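PDB 2QR4: peptidase M3B, oligoendopeptidase F from Enterococcus faecium, which probably cleaves oligopeptides as a metallopeptidase of the M3 family. Local coordinates for residues Phe197-Arg208 and Asp483-Arg492. Numbering follows the deposited sequence.
Sequences FKGLYSVYEQFR and DPEIKFEWSR
Tyr201 of the helix 197-206 lies against the 3-10 segment 485-491, a worked example of aromatic rings carrying a contact while polar ends find partners within each segment or elsewhere in the chain. With CG beside its own backbone N (chi1 -80°), the ring passes the backbone of Glu485, CD1 lying 3.3 Å from Glu485 O, and reaches Glu489 and Arg492 with its hydroxyl. Ile486 CD1 lies at the edge of the Phe197 ring, 4.0 Å from Phe197 CE1, and also touches the end of Tyr201. One turn on, Tyr204 offers a ring face to Arg492: Arg492 CB stands 3.7 Å from the centroid of the Tyr204 ring in a CH-pi contact. The Arg492 chain then bends at chi3 (-88°), carrying its guanidinium past Leu200 to a salt bridge between NH2 and OE1 of Glu489, whose carboxylate also meets Arg438 and Tyr468. Roles reverse at Phe488, where the loop supplies the ring: Glu205 CB covers one face, and the extended Arg208 chain brings CD to 3.5 Å from Phe488 CE1. Arg208 NH2 turns back to its own helix, 2.9 Å from Glu205 O, while Ser491 OG, 3.4 Å from Tyr204 CD1, donates a hydrogen bond back to Phe488 O. Cohesion between helix and loop thus comes mainly from ring and aliphatic surfaces, and the internal polar bonds probably limit the freedom of the two arginine ends.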
loop_
_atom_site.group_PDB
_atom_site.type_symbol
_atom_site.label_atom_id
_atom_site.label_comp_id
_atom_site.label_asym_id
_atom_site.label_seq_id
_atom_site.Cartn_x
_atom_site.Cartn_y
_atom_site.Cartn_z
ATOM N N PHE A 197 -3.750 22.374 -17.488
ATOM C CA PHE A 197 -4.612 22.019 -16.372
ATOM C C PHE A 197 -5.424 20.774 -16.722
ATOM O O PHE A 197 -5.410 19.802 -15.972
ATOM C CB PHE A 197 -5.508 23.221 -16.050
ATOM C CG PHE A 197 -6.512 22.985 -14.968
ATOM C CD1 PHE A 197 -6.173 23.157 -13.635
ATOM C CD2 PHE A 197 -7.818 22.643 -15.284
ATOM C CE1 PHE A 197 -7.112 22.965 -12.633
ATOM C CE2 PHE A 197 -8.760 22.441 -14.288
ATOM C CZ PHE A 197 -8.406 22.603 -12.958
ATOM N N LYS A 198 -6.096 20.791 -17.873
ATOM C CA LYS A 198 -6.916 19.647 -18.333
ATOM C C LYS A 198 -6.119 18.395 -18.682
ATOM O O LYS A 198 -6.575 17.269 -18.446
ATOM C CB LYS A 198 -7.797 20.044 -19.525
ATOM C CG LYS A 198 -9.069 20.728 -19.076
ATOM C CD LYS A 198 -9.749 21.563 -20.144
ATOM C CE LYS A 198 -10.887 22.320 -19.488
ATOM N NZ LYS A 198 -11.565 23.217 -20.450
ATOM N N GLY A 199 -4.928 18.593 -19.238
ATOM C CA GLY A 199 -4.032 17.475 -19.514
ATOM C C GLY A 199 -3.629 16.764 -18.229
ATOM O O GLY A 199 -3.716 15.535 -18.134
ATOM N N LEU A 200 -3.205 17.538 -17.231
ATOM C CA LEU A 200 -2.669 16.960 -16.002
ATOM C C LEU A 200 -3.777 16.232 -15.283
ATOM O O LEU A 200 -3.606 15.098 -14.843
ATOM C CB LEU A 200 -2.067 18.034 -15.092
ATOM C CG LEU A 200 -1.511 17.549 -13.745
ATOM C CD1 LEU A 200 -0.004 17.321 -13.785
ATOM C CD2 LEU A 200 -1.843 18.531 -12.647
ATOM N N TYR A 201 -4.931 16.882 -15.189
ATOM C CA TYR A 201 -6.055 16.303 -14.469
ATOM C C TYR A 201 -6.697 15.112 -15.168
ATOM O O TYR A 201 -7.306 14.279 -14.512
ATOM C CB TYR A 201 -7.071 17.369 -14.069
ATOM C CG TYR A 201 -6.623 18.109 -12.833
ATOM C CD1 TYR A 201 -6.788 17.551 -11.576
ATOM C CD2 TYR A 201 -5.983 19.332 -12.924
ATOM C CE1 TYR A 201 -6.346 18.213 -10.427
ATOM C CE2 TYR A 201 -5.541 19.999 -11.790
ATOM C CZ TYR A 201 -5.739 19.435 -10.543
ATOM O OH TYR A 201 -5.309 20.096 -9.411
ATOM N N SER A 202 -6.548 14.999 -16.484
ATOM C CA SER A 202 -7.078 13.811 -17.151
ATOM C C SER A 202 -6.405 12.561 -16.576
ATOM O O SER A 202 -7.017 11.517 -16.459
ATOM C CB SER A 202 -6.894 13.885 -18.673
ATOM O OG SER A 202 -5.519 13.894 -19.022
ATOM N N VAL A 203 -5.146 12.684 -16.184
ATOM C CA VAL A 203 -4.417 11.547 -15.639
ATOM C C VAL A 203 -4.780 11.243 -14.182
ATOM O O VAL A 203 -4.944 10.085 -13.817
ATOM C CB VAL A 203 -2.879 11.737 -15.791
ATOM C CG1 VAL A 203 -2.125 10.640 -15.058
ATOM C CG2 VAL A 203 -2.498 11.745 -17.271
ATOM N N TYR A 204 -4.892 12.268 -13.341
ATOM C CA TYR A 204 -5.352 12.041 -11.968
ATOM C C TYR A 204 -6.745 11.448 -11.918
ATOM O O TYR A 204 -7.031 10.587 -11.091
ATOM C CB TYR A 204 -5.207 13.298 -11.097
ATOM C CG TYR A 204 -3.761 13.491 -10.787
ATOM C CD1 TYR A 204 -3.112 12.653 -9.888
ATOM C CD2 TYR A 204 -3.007 14.429 -11.475
ATOM C CE1 TYR A 204 -1.757 12.779 -9.647
ATOM C CE2 TYR A 204 -1.659 14.568 -11.239
ATOM C CZ TYR A 204 -1.039 13.744 -10.327
ATOM O OH TYR A 204 0.300 13.892 -10.105
ATOM N N GLU A 205 -7.607 11.876 -12.826
ATOM C CA GLU A 205 -8.930 11.289 -12.919
ATOM C C GLU A 205 -8.847 9.796 -13.281
ATOM O O GLU A 205 -9.516 8.956 -12.681
ATOM C CB GLU A 205 -9.787 12.062 -13.922
ATOM C CG GLU A 205 -11.063 11.329 -14.373
ATOM C CD GLU A 205 -12.018 12.218 -15.169
ATOM O OE1 GLU A 205 -11.556 13.121 -15.897
ATOM O OE2 GLU A 205 -13.242 12.012 -15.071
ATOM N N GLN A 206 -8.027 9.459 -14.263
ATOM C CA GLN A 206 -7.887 8.064 -14.642
ATOM C C GLN A 206 -7.457 7.190 -13.463
ATOM O O GLN A 206 -7.917 6.057 -13.321
ATOM C CB GLN A 206 -6.856 7.918 -15.752
ATOM C CG GLN A 206 -6.909 6.569 -16.465
ATOM C CD GLN A 206 -5.671 6.332 -17.306
ATOM O OE1 GLN A 206 -5.038 7.279 -17.805
ATOM N NE2 GLN A 206 -5.309 5.070 -17.465
ATOM N N PHE A 207 -6.575 7.710 -12.618
ATOM C CA PHE A 207 -6.010 6.892 -11.551
ATOM C C PHE A 207 -6.554 7.229 -10.172
ATOM O O PHE A 207 -5.901 6.954 -9.169
ATOM C CB PHE A 207 -4.473 6.935 -11.559
ATOM C CG PHE A 207 -3.869 6.297 -12.770
ATOM C CD1 PHE A 207 -3.490 4.973 -12.756
ATOM C CD2 PHE A 207 -3.712 7.017 -13.938
ATOM C CE1 PHE A 207 -2.947 4.376 -13.878
ATOM C CE2 PHE A 207 -3.165 6.430 -15.055
ATOM C CZ PHE A 207 -2.790 5.102 -15.026
ATOM N N ARG A 208 -7.766 7.778 -10.125
ATOM C CA ARG A 208 -8.340 8.232 -8.858
ATOM C C ARG A 208 -8.635 7.103 -7.868
ATOM O O ARG A 208 -8.548 7.291 -6.650
ATOM C CB ARG A 208 -9.587 9.060 -9.105
ATOM C CG ARG A 208 -10.703 8.335 -9.822
ATOM C CD ARG A 208 -11.817 9.322 -10.129
ATOM N NE ARG A 208 -13.042 8.657 -10.528
ATOM C CZ ARG A 208 -13.215 8.050 -11.698
ATOM N NH1 ARG A 208 -14.377 7.479 -11.973
ATOM N NH2 ARG A 208 -12.234 8.017 -12.595
ATOM N N ASP A 483 -14.827 23.922 -11.680
ATOM C CA ASP A 483 -14.193 23.057 -12.665
ATOM C C ASP A 483 -14.326 21.603 -12.215
ATOM O O ASP A 483 -13.991 21.272 -11.084
ATOM C CB ASP A 483 -12.706 23.405 -12.793
ATOM C CG ASP A 483 -12.469 24.795 -13.384
ATOM O OD1 ASP A 483 -12.915 25.045 -14.532
ATOM O OD2 ASP A 483 -11.808 25.624 -12.710
ATOM N N PRO A 484 -14.823 20.729 -13.097
ATOM C CA PRO A 484 -14.918 19.311 -12.723
ATOM C C PRO A 484 -13.556 18.696 -12.419
ATOM O O PRO A 484 -13.448 17.783 -11.594
ATOM C CB PRO A 484 -15.562 18.629 -13.943
ATOM C CG PRO A 484 -15.649 19.668 -15.022
ATOM C CD PRO A 484 -15.338 21.029 -14.448
ATOM N N GLU A 485 -12.512 19.211 -13.050
ATOM C CA GLU A 485 -11.190 18.629 -12.877
ATOM C C GLU A 485 -10.713 18.732 -11.432
ATOM O O GLU A 485 -10.015 17.846 -10.932
ATOM C CB GLU A 485 -10.196 19.296 -13.822
ATOM C CG GLU A 485 -10.425 18.981 -15.312
ATOM C CD GLU A 485 -11.429 19.897 -15.988
ATOM O OE1 GLU A 485 -12.000 20.795 -15.327
ATOM O OE2 GLU A 485 -11.635 19.721 -17.201
ATOM N N ILE A 486 -11.100 19.802 -10.749
ATOM C CA ILE A 486 -10.513 20.079 -9.444
ATOM C C ILE A 486 -11.045 19.150 -8.362
ATOM O O ILE A 486 -10.527 19.128 -7.259
ATOM C CB ILE A 486 -10.716 21.545 -9.017
ATOM C CG1 ILE A 486 -9.560 21.981 -8.128
ATOM C CG2 ILE A 486 -12.045 21.734 -8.306
ATOM C CD1 ILE A 486 -8.273 22.192 -8.905
ATOM N N LYS A 487 -12.082 18.384 -8.673
ATOM C CA LYS A 487 -12.569 17.380 -7.726
ATOM C C LYS A 487 -11.500 16.321 -7.426
ATOM O O LYS A 487 -11.578 15.629 -6.411
ATOM C CB LYS A 487 -13.839 16.701 -8.248
ATOM C CG LYS A 487 -14.994 17.645 -8.446
ATOM C CD LYS A 487 -16.146 16.968 -9.162
ATOM C CE LYS A 487 -16.780 15.915 -8.302
ATOM N NZ LYS A 487 -18.154 15.600 -8.789
ATOM N N PHE A 488 -10.503 16.196 -8.301
ATOM C CA PHE A 488 -9.504 15.133 -8.157
ATOM C C PHE A 488 -8.184 15.633 -7.589
ATOM O O PHE A 488 -7.266 14.846 -7.340
ATOM C CB PHE A 488 -9.292 14.421 -9.497
ATOM C CG PHE A 488 -10.582 14.034 -10.178
ATOM C CD1 PHE A 488 -11.424 13.071 -9.614
ATOM C CD2 PHE A 488 -10.967 14.644 -11.361
ATOM C CE1 PHE A 488 -12.615 12.706 -10.232
ATOM C CE2 PHE A 488 -12.174 14.285 -11.995
ATOM C CZ PHE A 488 -12.990 13.317 -11.429
ATOM N N GLU A 489 -8.093 16.937 -7.345
ATOM C CA GLU A 489 -6.864 17.492 -6.767
ATOM C C GLU A 489 -6.381 16.788 -5.475
ATOM O O GLU A 489 -5.187 16.671 -5.271
ATOM C CB GLU A 489 -6.972 19.014 -6.557
ATOM C CG GLU A 489 -5.692 19.641 -5.988
ATOM C CD GLU A 489 -5.756 21.153 -5.906
ATOM O OE1 GLU A 489 -4.751 21.811 -6.261
ATOM O OE2 GLU A 489 -6.812 21.685 -5.495
ATOM N N TRP A 490 -7.286 16.306 -4.620
ATOM C CA TRP A 490 -6.858 15.639 -3.369
ATOM C C TRP A 490 -5.806 14.572 -3.632
ATOM O O TRP A 490 -4.986 14.275 -2.757
ATOM C CB TRP A 490 -8.037 15.000 -2.620
ATOM C CG TRP A 490 -8.761 14.019 -3.463
ATOM C CD1 TRP A 490 -9.861 14.255 -4.251
ATOM C CD2 TRP A 490 -8.422 12.641 -3.645
ATOM N NE1 TRP A 490 -10.221 13.100 -4.915
ATOM C CE2 TRP A 490 -9.353 12.097 -4.560
ATOM C CE3 TRP A 490 -7.414 11.815 -3.132
ATOM C CZ2 TRP A 490 -9.309 10.760 -4.967
ATOM C CZ3 TRP A 490 -7.371 10.483 -3.537
ATOM C CH2 TRP A 490 -8.312 9.975 -4.448
ATOM N N SER A 491 -5.816 14.015 -4.842
ATOM C CA SER A 491 -5.013 12.848 -5.146
ATOM C C SER A 491 -3.573 13.168 -5.536
ATOM O O SER A 491 -2.751 12.264 -5.656
ATOM C CB SER A 491 -5.684 12.003 -6.243
ATOM O OG SER A 491 -5.614 12.636 -7.513
ATOM N N ARG A 492 -3.258 14.441 -5.737
ATOM C CA ARG A 492 -1.907 14.791 -6.165
ATOM C C ARG A 492 -1.105 15.514 -5.083
ATOM O O ARG A 492 0.054 15.876 -5.297
ATOM C CB ARG A 492 -1.932 15.599 -7.463
ATOM C CG ARG A 492 -2.653 16.923 -7.357
ATOM C CD ARG A 492 -2.797 17.605 -8.732
ATOM N NE ARG A 492 -1.652 18.442 -9.049
ATOM C CZ ARG A 492 -1.520 19.710 -8.668
ATOM N NH1 ARG A 492 -0.424 20.383 -8.997
ATOM N NH2 ARG A 492 -2.474 20.307 -7.954
HETATM O O HOH W 1 0.582 17.156 -9.391
#